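Local coordinates for tyrosinase (Aspergillus oryzae, PDB 6JU5), which probably catalyses the oxygen-dependent oxidation of L-tyrosine and L-dopa to L-dopaquinone at a dinuclear copper centre, at residues Asn324-Glu329 and Val540-Ala545; Ile473-Tyr478 and Ala583-Glu588; Gln489-Phe494 and Gln508-Ser513; Pro563-Val568 and Val578-Ala583. The protein carries 1 engineered substitution. All blocks are in the same frame, centred on the assembly; numbering follows the deposited sequence.

Interaction 1: residues Asn324-Glu329 and Val540-Ala545; sequences NWMNLE and VSQLPA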
loop_
_atom_site.group_PDB
_atom_site.type_symbol
_atom_site.label_atom_id
_atom_site.label_comp_id
_atom_site.label_asym_id
_atom_site.label_seq_id
_atom_site.Cartn_x
_atom_site.Cartn_y
_atom_site.Cartn_z
ATOM N N ASN B 324 -1.610 32.689 19.508
ATOM C CA ASN B 324 -0.249 32.206 19.664
ATOM C C ASN B 324 -0.139 30.708 19.936
ATOM O O ASN B 324 0.952 30.243 20.289
ATOM C CB ASN B 324 0.469 32.978 20.783
ATOM C CG ASN B 324 0.584 34.459 20.484
ATOM O OD1 ASN B 324 0.309 34.915 19.370
ATOM N ND2 ASN B 324 1.005 35.227 21.471
ATOM N N TRP B 325 -1.224 29.962 19.763
ATOM C CA TRP B 325 -1.203 28.530 20.012
ATOM C C TRP B 325 -0.786 27.712 18.797
ATOM O O TRP B 325 -0.764 26.474 18.928
ATOM C CB TRP B 325 -2.576 28.029 20.472
ATOM C CG TRP B 325 -2.981 28.538 21.823
ATOM C CD1 TRP B 325 -2.341 29.481 22.586
ATOM C CD2 TRP B 325 -4.136 28.116 22.556
ATOM N NE1 TRP B 325 -3.035 29.667 23.769
ATOM C CE2 TRP B 325 -4.140 28.840 23.761
ATOM C CE3 TRP B 325 -5.171 27.197 22.317
ATOM C CZ2 TRP B 325 -5.146 28.665 24.715
ATOM C CZ3 TRP B 325 -6.167 27.030 23.268
ATOM C CH2 TRP B 325 -6.147 27.764 24.467
ATOM N N MET B 326 -0.494 28.336 17.658
ATOM C CA MET B 326 0.090 27.610 16.523
ATOM C C MET B 326 1.572 27.368 16.802
ATOM O O MET B 326 2.394 28.268 16.745
ATOM C CB MET B 326 -0.101 28.351 15.203
ATOM C CG MET B 326 0.422 27.570 13.995
ATOM S SD MET B 326 -0.591 26.152 13.525
ATOM C CE MET B 326 -1.952 27.026 12.726
ATOM N N ASN B 327 1.891 26.121 17.162
ATOM C CA ASN B 327 3.239 25.830 17.647
ATOM C C ASN B 327 3.875 24.692 16.869
ATOM O O ASN B 327 3.208 23.917 16.184
ATOM C CB ASN B 327 3.214 25.544 19.146
ATOM C CG ASN B 327 2.445 24.308 19.537
ATOM O OD1 ASN B 327 2.972 23.196 19.467
ATOM N ND2 ASN B 327 1.180 24.469 19.946
ATOM N N LEU B 328 5.195 24.583 16.981
ATOM C CA LEU B 328 5.970 23.609 16.209
ATOM C C LEU B 328 5.550 22.186 16.546
ATOM O O LEU B 328 5.430 21.329 15.663
ATOM C CB LEU B 328 7.448 23.803 16.567
ATOM C CG LEU B 328 8.455 22.883 15.875
ATOM C CD1 LEU B 328 8.590 23.272 14.419
ATOM C CD2 LEU B 328 9.797 22.959 16.607
ATOM N N GLU B 329 5.374 21.921 17.843
ATOM C CA GLU B 329 5.153 20.531 18.279
ATOM C C GLU B 329 3.800 20.034 17.811
ATOM O O GLU B 329 3.643 18.865 17.417
ATOM C CB GLU B 329 5.293 20.465 19.809
ATOM C CG GLU B 329 5.301 19.045 20.354
ATOM C CD GLU B 329 5.595 18.927 21.834
ATOM O OE1 GLU B 329 5.671 19.969 22.525
ATOM O OE2 GLU B 329 5.761 17.781 22.320
ATOM N N VAL B 540 -1.893 22.552 23.802
ATOM C CA VAL B 540 -2.651 23.415 22.900
ATOM C C VAL B 540 -2.201 23.209 21.456
ATOM O O VAL B 540 -1.056 22.852 21.172
ATOM C CB VAL B 540 -2.580 24.920 23.250
ATOM C CG1 VAL B 540 -3.285 25.133 24.577
ATOM C CG2 VAL B 540 -1.137 25.390 23.308
ATOM N N SER B 541 -3.145 23.462 20.555
ATOM C CA SER B 541 -2.936 23.532 19.127
ATOM C C SER B 541 -3.900 24.566 18.540
ATOM O O SER B 541 -4.745 25.118 19.251
ATOM C CB SER B 541 -3.124 22.152 18.497
ATOM O OG SER B 541 -2.766 22.179 17.120
ATOM N N GLN B 542 -3.714 24.850 17.267
ATOM C CA GLN B 542 -4.516 25.831 16.537
ATOM C C GLN B 542 -4.775 25.294 15.134
ATOM O O GLN B 542 -3.899 24.637 14.576
ATOM C CB GLN B 542 -3.793 27.174 16.484
ATOM C CG GLN B 542 -4.625 28.356 15.989
ATOM C CD GLN B 542 -3.745 29.500 15.521
ATOM O OE1 GLN B 542 -3.415 29.570 14.324
ATOM N NE2 GLN B 542 -3.355 30.386 16.429
ATOM N N LEU B 543 -5.953 25.556 14.580
ATOM C CA LEU B 543 -6.225 25.230 13.178
ATOM C C LEU B 543 -6.620 26.488 12.417
ATOM O O LEU B 543 -7.353 27.333 12.927
ATOM C CB LEU B 543 -7.356 24.209 13.039
ATOM C CG LEU B 543 -7.063 22.811 13.577
ATOM C CD1 LEU B 543 -8.342 21.991 13.692
ATOM C CD2 LEU B 543 -6.025 22.131 12.699
ATOM N N PRO B 544 -6.220 26.590 11.159
ATOM C CA PRO B 544 -6.820 27.623 10.305
ATOM C C PRO B 544 -8.311 27.316 10.179
ATOM O O PRO B 544 -8.695 26.147 10.181
ATOM C CB PRO B 544 -6.111 27.420 8.969
ATOM C CG PRO B 544 -4.978 26.483 9.206
ATOM C CD PRO B 544 -5.311 25.684 10.442
ATOM N N ALA B 545 -9.132 28.347 10.102
ATOM C CA ALA B 545 -10.572 28.156 9.914
ATOM C C ALA B 545 -11.174 29.098 8.890
ATOM O O ALA B 545 -12.378 29.045 8.635
ATOM C CB ALA B 545 -11.289 28.270 11.256
HETATM O O HOH W 1 -0.805 24.227 16.005
#
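Gln542 packs at about a right angle across Met326, with Trp325 beside it. Its CB lies 3.7 Å from the backbone N of Met326, and its extended chain then passes across that residue, CD reaching 3.8 Å from Met326 CB. At the tip the amide splits its work: OE1 sits 3.3 Å from Met326 CE, whereas NE2 donates to Pro322 O. Met326 presents its methyl because its chain bends at chi2 and chi3.

On the other flank, Val540 covers one face of the Trp325 indole. Val540 CG1 is 3.5 Å from the centroid of the Trp325 six-membered ring and only 9° off its normal, a close CH-pi contact. Ser541 O lies at the ring's edge, in its plane.

Asn327 supplies the polar link. With chi1 at 65°, its amide is lodged between the backbone N and carbonyl carbon directions, from where ND2 donates to Val540 O (3.0 Å) and, within its own segment, to Trp325 O (3.0 Å). Asn327 is also the N-cap of helix 328-340, its OD1 accepting from the backbone N of Ala330. A water accepts from the backbone N of Gln542 (3.2 Å) and weakly from the backbone N of Asn327, so it bridges the two segments.

Helix 328-340 carries the copper ligands His332 and His336, so the contact fastens the start of that helix to a strand of the C-terminal domain. Because one amide serves both the helix cap and two carbonyls of the interface, its rotation should be firmly set.

Interaction 2: residues Ile473-Tyr478 and Ala583-Glu588; sequences ILSIRY and ALHKTE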
loop_
_atom_site.group_PDB
_atom_site.type_symbol
_atom_site.label_atom_id
_atom_site.label_comp_id
_atom_site.label_asym_id
_atom_site.label_seq_id
_atom_site.Cartn_x
_atom_site.Cartn_y
_atom_site.Cartn_z
ATOM N N ILE B 473 -9.529 31.448 13.153
ATOM C CA ILE B 473 -8.738 30.354 13.682
ATOM C C ILE B 473 -9.530 29.590 14.737
ATOM O O ILE B 473 -10.406 30.142 15.428
ATOM C CB ILE B 473 -7.403 30.848 14.287
ATOM C CG1 ILE B 473 -7.617 31.858 15.404
ATOM C CG2 ILE B 473 -6.463 31.368 13.200
ATOM C CD1 ILE B 473 -6.357 32.381 16.061
ATOM N N LEU B 474 -9.209 28.289 14.844
ATOM C CA LEU B 474 -9.751 27.482 15.948
ATOM C C LEU B 474 -8.657 27.267 16.994
ATOM O O LEU B 474 -7.522 26.911 16.657
ATOM C CB LEU B 474 -10.218 26.128 15.447
ATOM C CG LEU B 474 -11.505 26.156 14.602
ATOM C CD1 LEU B 474 -11.537 24.989 13.620
ATOM C CD2 LEU B 474 -12.734 26.122 15.500
ATOM N N SER B 475 -9.000 27.462 18.253
ATOM C CA SER B 475 -8.116 27.104 19.351
ATOM C C SER B 475 -8.557 25.757 19.922
ATOM O O SER B 475 -9.770 25.477 19.987
ATOM C CB SER B 475 -8.140 28.177 20.431
ATOM O OG SER B 475 -9.485 28.412 20.862
ATOM N N ILE B 476 -7.584 24.936 20.292
ATOM C CA ILE B 476 -7.855 23.623 20.861
ATOM C C ILE B 476 -6.979 23.361 22.083
ATOM O O ILE B 476 -5.758 23.451 21.950
ATOM C CB ILE B 476 -7.578 22.510 19.823
ATOM C CG1 ILE B 476 -8.369 22.705 18.529
ATOM C CG2 ILE B 476 -7.837 21.149 20.446
ATOM C CD1 ILE B 476 -7.638 23.490 17.463
ATOM N N ARG B 477 -7.580 23.064 23.222
ATOM C CA ARG B 477 -6.821 22.746 24.432
ATOM C C ARG B 477 -7.341 21.429 25.015
ATOM O O ARG B 477 -8.553 21.212 25.119
ATOM C CB ARG B 477 -6.923 23.888 25.451
ATOM C CG ARG B 477 -6.015 23.690 26.667
ATOM C CD ARG B 477 -5.796 25.003 27.400
ATOM N NE ARG B 477 -7.035 25.454 28.022
ATOM C CZ ARG B 477 -7.216 26.694 28.468
ATOM N NH1 ARG B 477 -6.249 27.598 28.352
ATOM N NH2 ARG B 477 -8.379 26.989 29.024
ATOM N N TYR B 478 -6.405 20.541 25.337
ATOM C CA TYR B 478 -6.701 19.207 25.843
ATOM C C TYR B 478 -5.646 18.728 26.826
ATOM O O TYR B 478 -4.555 19.291 26.936
ATOM C CB TYR B 478 -6.847 18.219 24.659
ATOM C CG TYR B 478 -5.565 18.099 23.864
ATOM C CD1 TYR B 478 -5.227 19.038 22.885
ATOM C CD2 TYR B 478 -4.678 17.053 24.104
ATOM C CE1 TYR B 478 -4.044 18.899 22.191
ATOM C CE2 TYR B 478 -3.488 16.913 23.405
ATOM C CZ TYR B 478 -3.184 17.844 22.438
ATOM O OH TYR B 478 -1.999 17.739 21.733
ATOM N N ALA B 583 -12.572 26.707 20.543
ATOM C CA ALA B 583 -13.258 27.955 20.245
ATOM C C ALA B 583 -12.854 28.488 18.873
ATOM O O ALA B 583 -11.794 28.180 18.327
ATOM C CB ALA B 583 -12.999 28.994 21.328
ATOM N N LEU B 584 -13.750 29.283 18.309
ATOM C CA LEU B 584 -13.483 29.946 17.031
ATOM C C LEU B 584 -13.245 31.433 17.252
ATOM O O LEU B 584 -14.002 32.055 18.011
ATOM C CB LEU B 584 -14.695 29.731 16.120
ATOM C CG LEU B 584 -14.598 30.364 14.725
ATOM C CD1 LEU B 584 -13.553 29.663 13.871
ATOM C CD2 LEU B 584 -15.975 30.306 14.074
ATOM N N HIS B 585 -12.201 31.988 16.644
ATOM C CA HIS B 585 -11.789 33.371 16.845
ATOM C C HIS B 585 -11.652 34.088 15.504
ATOM O O HIS B 585 -11.231 33.475 14.509
ATOM C CB HIS B 585 -10.442 33.473 17.564
ATOM C CG HIS B 585 -10.384 32.631 18.788
ATOM N ND1 HIS B 585 -10.554 33.114 20.061
ATOM C CD2 HIS B 585 -10.200 31.296 18.900
ATOM C CE1 HIS B 585 -10.468 32.112 20.920
ATOM N NE2 HIS B 585 -10.246 30.998 20.238
ATOM N N LYS B 586 -11.993 35.371 15.481
ATOM C CA LYS B 586 -12.013 36.179 14.272
ATOM C C LYS B 586 -11.148 37.425 14.433
ATOM O O LYS B 586 -11.153 38.063 15.487
ATOM C CB LYS B 586 -13.436 36.642 13.940
ATOM C CG LYS B 586 -13.639 37.466 12.775
ATOM C CD LYS B 586 -15.037 37.893 12.438
ATOM N N THR B 587 -10.473 37.800 13.350
ATOM C CA THR B 587 -9.922 39.159 13.327
ATOM C C THR B 587 -10.272 39.830 12.008
ATOM O O THR B 587 -10.514 39.157 11.006
ATOM C CB THR B 587 -8.399 39.164 13.546
ATOM O OG1 THR B 587 -7.921 40.526 13.569
ATOM C CG2 THR B 587 -7.669 38.480 12.398
ATOM N N GLU B 588 -10.273 41.157 11.971
ATOM C CA GLU B 588 -10.345 41.866 10.689
ATOM C C GLU B 588 -8.982 41.768 10.021
ATOM O O GLU B 588 -7.949 41.730 10.703
ATOM C CB GLU B 588 -10.790 43.309 10.921
#
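A pair of neighbouring antiparallel strands in the C-terminal beta-sheet is joined here, Ile473-Tyr478 with the first residues of Ala583-Glu588. Ile473 and His585 form a hydrogen-bonded pair, with Ile473 N 3.0 Å from His585 O and His585 N 2.8 Å from Ile473 O. Ser475 and Ala583 repeat the pattern two residues on, Ser475 N donating to Ala583 O at 2.9 Å and Ala583 N to Ser475 O at 3.1 Å. Leu474 and Leu584 make the non-hydrogen-bonded pair between them, and Leu474 CA closes to 3.2 Å from Ala583 O in a CA-H...O contact.

The face bearing Ile473, Ser475, Ala583 and His585 holds a polar bond. His585 CG lies beside its backbone N (chi1 -49°), which carries the ring over toward the partner strand, where NE2 meets Ser475 OG at 2.8 Å, the hydroxyl lying in the ring plane. Ile473 CG1 packs against the CB of the same histidine, and Arg605 of strand 604-611 also touches the histidine. On the other face Leu474 CD2 and Leu584 CD1 come to 4.0 Å, and Leu474 goes on to meet Ile492 of strand 489-494.

The two faces therefore differ in chemistry. One is apolar and turned to the core; on the other the serine-histidine bond adds a side-chain tie to the backbone bonds and should restrict rotation of the imidazole.

Interaction 3: residues Gln489-Phe494 and Gln508-Ser513; sequences QINIFF and QNFVGS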
loop_
_atom_site.group_PDB
_atom_site.type_symbol
_atom_site.label_atom_id
_atom_site.label_comp_id
_atom_site.label_asym_id
_atom_site.label_seq_id
_atom_site.Cartn_x
_atom_site.Cartn_y
_atom_site.Cartn_z
ATOM N N GLN B 489 -7.556 11.392 18.455
ATOM C CA GLN B 489 -7.614 12.474 17.473
ATOM C C GLN B 489 -8.847 13.325 17.721
ATOM O O GLN B 489 -9.940 12.781 17.920
ATOM C CB GLN B 489 -7.662 11.846 16.070
ATOM C CG GLN B 489 -7.638 12.848 14.929
ATOM C CD GLN B 489 -7.477 12.200 13.573
ATOM O OE1 GLN B 489 -6.697 11.249 13.406
ATOM N NE2 GLN B 489 -8.186 12.725 12.581
ATOM N N ILE B 490 -8.669 14.637 17.697
ATOM C CA ILE B 490 -9.775 15.563 17.878
ATOM C C ILE B 490 -10.150 16.081 16.494
ATOM O O ILE B 490 -9.331 16.739 15.869
ATOM C CB ILE B 490 -9.392 16.737 18.794
ATOM C CG1 ILE B 490 -8.903 16.266 20.162
ATOM C CG2 ILE B 490 -10.549 17.708 18.961
ATOM C CD1 ILE B 490 -8.079 17.293 20.894
ATOM N N ASN B 491 -11.367 15.754 16.046
ATOM C CA ASN B 491 -11.837 16.237 14.746
ATOM C C ASN B 491 -12.871 17.339 14.931
ATOM O O ASN B 491 -13.754 17.176 15.795
ATOM C CB ASN B 491 -12.436 15.097 13.934
ATOM C CG ASN B 491 -11.343 14.119 13.507
ATOM O OD1 ASN B 491 -10.200 14.536 13.327
ATOM N ND2 ASN B 491 -11.729 12.856 13.361
ATOM N N ILE B 492 -12.752 18.401 14.155
ATOM C CA ILE B 492 -13.672 19.539 14.231
ATOM C C ILE B 492 -14.492 19.673 12.957
ATOM O O ILE B 492 -13.935 19.459 11.874
ATOM C CB ILE B 492 -12.923 20.827 14.603
ATOM C CG1 ILE B 492 -12.262 20.638 15.985
ATOM C CG2 ILE B 492 -13.858 22.024 14.589
ATOM C CD1 ILE B 492 -11.212 21.658 16.324
ATOM N N PHE B 493 -15.775 19.984 13.137
ATOM C CA PHE B 493 -16.751 20.077 12.065
ATOM C C PHE B 493 -17.541 21.378 12.153
ATOM O O PHE B 493 -17.773 21.870 13.261
ATOM C CB PHE B 493 -17.743 18.905 12.228
ATOM C CG PHE B 493 -17.083 17.560 12.179
ATOM C CD1 PHE B 493 -16.550 16.996 13.341
ATOM C CD2 PHE B 493 -16.993 16.860 10.979
ATOM C CE1 PHE B 493 -15.925 15.759 13.283
ATOM C CE2 PHE B 493 -16.349 15.639 10.918
ATOM C CZ PHE B 493 -15.801 15.102 12.071
ATOM N N PHE B 494 -17.982 21.909 11.025
ATOM C CA PHE B 494 -18.874 23.065 10.989
ATOM C C PHE B 494 -20.175 22.580 10.338
ATOM O O PHE B 494 -20.182 22.244 9.145
ATOM C CB PHE B 494 -18.321 24.241 10.199
ATOM C CG PHE B 494 -17.132 24.964 10.791
ATOM C CD1 PHE B 494 -16.762 24.812 12.123
ATOM C CD2 PHE B 494 -16.367 25.819 10.018
ATOM C CE1 PHE B 494 -15.679 25.496 12.659
ATOM C CE2 PHE B 494 -15.268 26.486 10.536
ATOM C CZ PHE B 494 -14.904 26.325 11.861
ATOM N N GLN B 508 -18.453 14.371 6.060
ATOM C CA GLN B 508 -19.273 15.582 5.900
ATOM C C GLN B 508 -18.882 16.667 6.891
ATOM O O GLN B 508 -18.822 16.400 8.093
ATOM C CB GLN B 508 -20.714 15.149 6.164
ATOM C CG GLN B 508 -21.798 16.214 6.214
ATOM C CD GLN B 508 -23.096 15.491 6.578
ATOM O OE1 GLN B 508 -23.531 14.616 5.823
ATOM N NE2 GLN B 508 -23.650 15.799 7.736
ATOM N N ASN B 509 -18.622 17.888 6.434
ATOM C CA ASN B 509 -18.471 19.098 7.233
ATOM C C ASN B 509 -17.184 19.129 8.049
ATOM O O ASN B 509 -17.027 20.012 8.894
ATOM C CB ASN B 509 -19.695 19.321 8.129
ATOM C CG ASN B 509 -20.919 19.663 7.291
ATOM O OD1 ASN B 509 -20.813 20.251 6.203
ATOM N ND2 ASN B 509 -22.095 19.309 7.804
ATOM N N PHE B 510 -16.255 18.219 7.749
ATOM C CA PHE B 510 -14.960 18.206 8.427
ATOM C C PHE B 510 -14.191 19.505 8.199
ATOM O O PHE B 510 -14.149 19.982 7.051
ATOM C CB PHE B 510 -14.131 17.029 7.920
ATOM C CG PHE B 510 -12.731 16.914 8.459
ATOM C CD1 PHE B 510 -12.490 16.310 9.677
ATOM C CD2 PHE B 510 -11.642 17.397 7.749
ATOM C CE1 PHE B 510 -11.213 16.177 10.189
ATOM C CE2 PHE B 510 -10.348 17.254 8.228
ATOM C CZ PHE B 510 -10.124 16.615 9.445
ATOM N N VAL B 511 -13.566 20.012 9.260
ATOM C CA VAL B 511 -12.764 21.237 9.134
ATOM C C VAL B 511 -11.282 20.960 9.329
ATOM O O VAL B 511 -10.420 21.478 8.606
ATOM C CB VAL B 511 -13.266 22.316 10.128
ATOM C CG1 VAL B 511 -12.337 23.512 10.167
ATOM C CG2 VAL B 511 -14.679 22.734 9.735
ATOM N N GLY B 512 -10.928 20.143 10.313
ATOM C CA GLY B 512 -9.535 19.770 10.558
ATOM C C GLY B 512 -9.372 18.969 11.836
ATOM O O GLY B 512 -10.339 18.732 12.572
ATOM N N SER B 513 -8.142 18.525 12.088
ATOM C CA SER B 513 -7.846 17.611 13.185
ATOM C C SER B 513 -6.642 18.064 14.014
ATOM O O SER B 513 -5.750 18.771 13.561
ATOM C CB SER B 513 -7.599 16.188 12.667
ATOM O OG SER B 513 -6.397 16.111 11.898
#
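The carbonyl of Ile492 is gripped twice by the opposing strand: Val511 N donates to Ile492 O at 2.7 Å, and Gly512 N adds a weak bond to the same oxygen at 3.5 Å. In return Ile492 N reaches Gly512 O (2.9 Å), and further along Phe494 N donates to Asn509 O (3.0 Å). Beside this backbone net, Gln489 NE2 meets a lone pair of Asn491 OD1, 2.8 Å away and in the planes of both amides, while Asn491 ND2 is taken by Phe502 O and Gln489 OE1 by Asn337.

Two residues facing one make a classic beta bulge, with Val511 at a psi of -43°. It shifts the register of the antiparallel pairing between strand 489-494 and strand 510-515, which borders the C-terminal sheet within this chain, by one residue. Past the bulge Phe493 pairs with Phe510, and the edge of the Phe510 ring is directed toward the face of Phe493 in an offset edge-to-face pair, centroids 6.0 Å apart and planes at 75°. Asn491 CG lies in plane at the Phe510 edge. On the opposite side of the strand pair from Phe493 and Phe510, Val511 CG2 sits over one face of the Phe494 ring, 3.6 Å from its centroid, while Ala548 and Tyr552 of helix 546-555 also touch that ring.

Interaction 4: residues Pro563-Val568 and Val578-Ala583; sequences PRYVVV and VKVEVA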
loop_
_atom_site.group_PDB
_atom_site.type_symbol
_atom_site.label_atom_id
_atom_site.label_comp_id
_atom_site.label_asym_id
_atom_site.label_seq_id
_atom_site.Cartn_x
_atom_site.Cartn_y
_atom_site.Cartn_z
ATOM N N PRO B 563 -18.259 25.381 16.441
ATOM C CA PRO B 563 -17.365 24.235 16.174
ATOM C C PRO B 563 -17.892 23.003 16.893
ATOM O O PRO B 563 -18.142 23.078 18.098
ATOM C CB PRO B 563 -16.039 24.691 16.773
ATOM C CG PRO B 563 -16.142 26.186 16.798
ATOM C CD PRO B 563 -17.583 26.452 17.173
ATOM N N ARG B 564 -18.062 21.903 16.172
ATOM C CA ARG B 564 -18.439 20.652 16.817
ATOM C C ARG B 564 -17.241 19.705 16.795
ATOM O O ARG B 564 -16.555 19.607 15.783
ATOM C CB ARG B 564 -19.633 20.023 16.102
ATOM C CG ARG B 564 -20.821 20.976 15.943
ATOM C CD ARG B 564 -22.014 20.263 15.315
ATOM N NE ARG B 564 -23.050 21.167 14.836
ATOM C CZ ARG B 564 -24.045 21.644 15.553
ATOM N NH1 ARG B 564 -24.165 21.282 16.825
ATOM N NH2 ARG B 564 -24.937 22.468 15.022
ATOM N N TYR B 565 -16.964 19.039 17.913
ATOM C CA TYR B 565 -15.800 18.151 17.932
ATOM C C TYR B 565 -16.178 16.730 18.333
ATOM O O TYR B 565 -17.119 16.505 19.084
ATOM C CB TYR B 565 -14.701 18.674 18.851
ATOM C CG TYR B 565 -15.012 18.710 20.329
ATOM C CD1 TYR B 565 -14.734 17.617 21.138
ATOM C CD2 TYR B 565 -15.572 19.839 20.939
ATOM C CE1 TYR B 565 -15.000 17.637 22.503
ATOM C CE2 TYR B 565 -15.839 19.868 22.292
ATOM C CZ TYR B 565 -15.551 18.764 23.070
ATOM O OH TYR B 565 -15.836 18.794 24.411
ATOM N N VAL B 566 -15.368 15.802 17.843
ATOM C CA VAL B 566 -15.452 14.406 18.240
ATOM C C VAL B 566 -14.037 13.941 18.587
ATOM O O VAL B 566 -13.095 14.239 17.842
ATOM C CB VAL B 566 -16.034 13.490 17.151
ATOM C CG1 VAL B 566 -16.154 12.074 17.701
ATOM C CG2 VAL B 566 -17.396 13.992 16.680
ATOM N N VAL B 567 -13.895 13.284 19.726
ATOM C CA VAL B 567 -12.619 12.681 20.126
ATOM C C VAL B 567 -12.641 11.205 19.717
ATOM O O VAL B 567 -13.511 10.455 20.183
ATOM C CB VAL B 567 -12.368 12.813 21.630
ATOM C CG1 VAL B 567 -11.044 12.156 22.036
ATOM C CG2 VAL B 567 -12.377 14.301 21.997
ATOM N N VAL B 568 -11.744 10.848 18.799
ATOM C CA VAL B 568 -11.784 9.504 18.210
ATOM C C VAL B 568 -10.623 8.686 18.767
ATOM O O VAL B 568 -9.486 9.175 18.790
ATOM C CB VAL B 568 -11.684 9.585 16.672
ATOM C CG1 VAL B 568 -11.827 8.189 16.072
ATOM C CG2 VAL B 568 -12.742 10.513 16.087
ATOM N N VAL B 578 -13.522 12.666 27.223
ATOM C CA VAL B 578 -12.284 13.388 26.983
ATOM C C VAL B 578 -12.626 14.864 26.772
ATOM O O VAL B 578 -13.288 15.216 25.801
ATOM C CB VAL B 578 -11.519 12.859 25.765
ATOM C CG1 VAL B 578 -10.384 13.799 25.384
ATOM C CG2 VAL B 578 -10.992 11.451 26.022
ATOM N N LYS B 579 -12.196 15.679 27.726
ATOM C CA LYS B 579 -12.477 17.116 27.665
ATOM C C LYS B 579 -11.628 17.804 26.590
ATOM O O LYS B 579 -10.415 17.632 26.553
ATOM C CB LYS B 579 -12.168 17.767 29.016
ATOM C CG LYS B 579 -12.379 19.278 29.037
ATOM C CD LYS B 579 -11.981 19.858 30.385
ATOM C CE LYS B 579 -11.969 21.380 30.339
ATOM N NZ LYS B 579 -13.314 21.965 30.077
ATOM N N VAL B 580 -12.257 18.585 25.722
ATOM C CA VAL B 580 -11.564 19.448 24.775
ATOM C C VAL B 580 -12.219 20.827 24.812
ATOM O O VAL B 580 -13.438 20.953 24.719
ATOM C CB VAL B 580 -11.573 18.918 23.322
ATOM C CG1 VAL B 580 -10.626 19.735 22.455
ATOM C CG2 VAL B 580 -11.199 17.451 23.252
ATOM N N GLU B 581 -11.393 21.859 24.953
ATOM C CA GLU B 581 -11.853 23.235 24.889
ATOM C C GLU B 581 -11.569 23.761 23.475
ATOM O O GLU B 581 -10.404 23.930 23.140
ATOM C CB GLU B 581 -11.137 24.073 25.942
ATOM C CG GLU B 581 -11.218 23.536 27.366
ATOM C CD GLU B 581 -10.301 24.258 28.345
ATOM O OE1 GLU B 581 -10.684 25.372 28.774
ATOM O OE2 GLU B 581 -9.221 23.730 28.706
ATOM N N VAL B 582 -12.619 23.912 22.682
ATOM C CA VAL B 582 -12.532 24.401 21.309
ATOM C C VAL B 582 -13.224 25.750 21.198
ATOM O O VAL B 582 -14.333 25.907 21.728
ATOM C CB VAL B 582 -13.165 23.387 20.332
ATOM C CG1 VAL B 582 -13.078 23.866 18.889
ATOM C CG2 VAL B 582 -12.464 22.038 20.476
ATOM N N ALA B 583 -12.572 26.707 20.543
ATOM C CA ALA B 583 -13.258 27.955 20.245
ATOM C C ALA B 583 -12.854 28.488 18.873
ATOM O O ALA B 583 -11.794 28.180 18.327
ATOM C CB ALA B 583 -12.999 28.994 21.328
#
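Tyr565 owes its place over Val580 to a chi1 of 66°, which sets CG between the backbone N and the carbonyl carbon and brings the ring alongside Val580 and Val582. Val567 and Val578 both hold CG1 anti to the backbone N (chi1 179° in Val567), and the two CG1 methyls meet at 3.8 Å. The second branch of Val567, CG2, turns the other way along the strand and meets Val580 CG2 at 3.6 Å.

One face of the Tyr565 ring receives Val580 CB, 4.0 Å from the ring centroid and toward the rim, in a CH-pi contact; the two side chains lie alongside each other, pointing in opposite senses. Val582 divides its branches between two partners, CG2 coming to 3.8 Å from Tyr565 CD2 and CG1 to 3.7 Å from Pro563 CB.

The strands 563-568 and 580-588 run antiparallel in the same C-terminal sheet but are not neighbours there. Strand 604-611 lies between them, giving Pro563 and Tyr565 backbone partners, and the axes of the two short segments come no closer than 7.6 Å. That Pro563, Tyr565 and Val567 nevertheless meet Val578, Val580 and Val582 through their side chains is consistent with a strongly curled sheet whose concave face closes on an apolar core. Ile476, Leu474, Ile490 and Ile492 of strands 470-478 and 489-494 pack into the same core, while Arg611 donates to Val578 O near the edge of the Tyr565 ring.

Overall arrangement
From the N terminus, the central domain reaches interaction 1 at Asn324-Glu329, just before helix 328-340, and waits about 210 residues for Val540-Ala545. Within that span Ile473-Tyr478 opens interaction 2, and interaction 3 both opens and closes as a short loop of successive strands. Interactions 1 and 2 therefore cross, and interaction 3 lies inside both. After interaction 1 is complete, 563-568 and 578-583 close interaction 4, a second loop within interaction 2; interaction 2 itself then closes, sharing Ala583. Interactions 2, 3 and 4 knit one C-terminal sheet, strengthened by a salt bridge between Arg477 and Glu581; interaction 1 ties that sheet to the copper-binding domain.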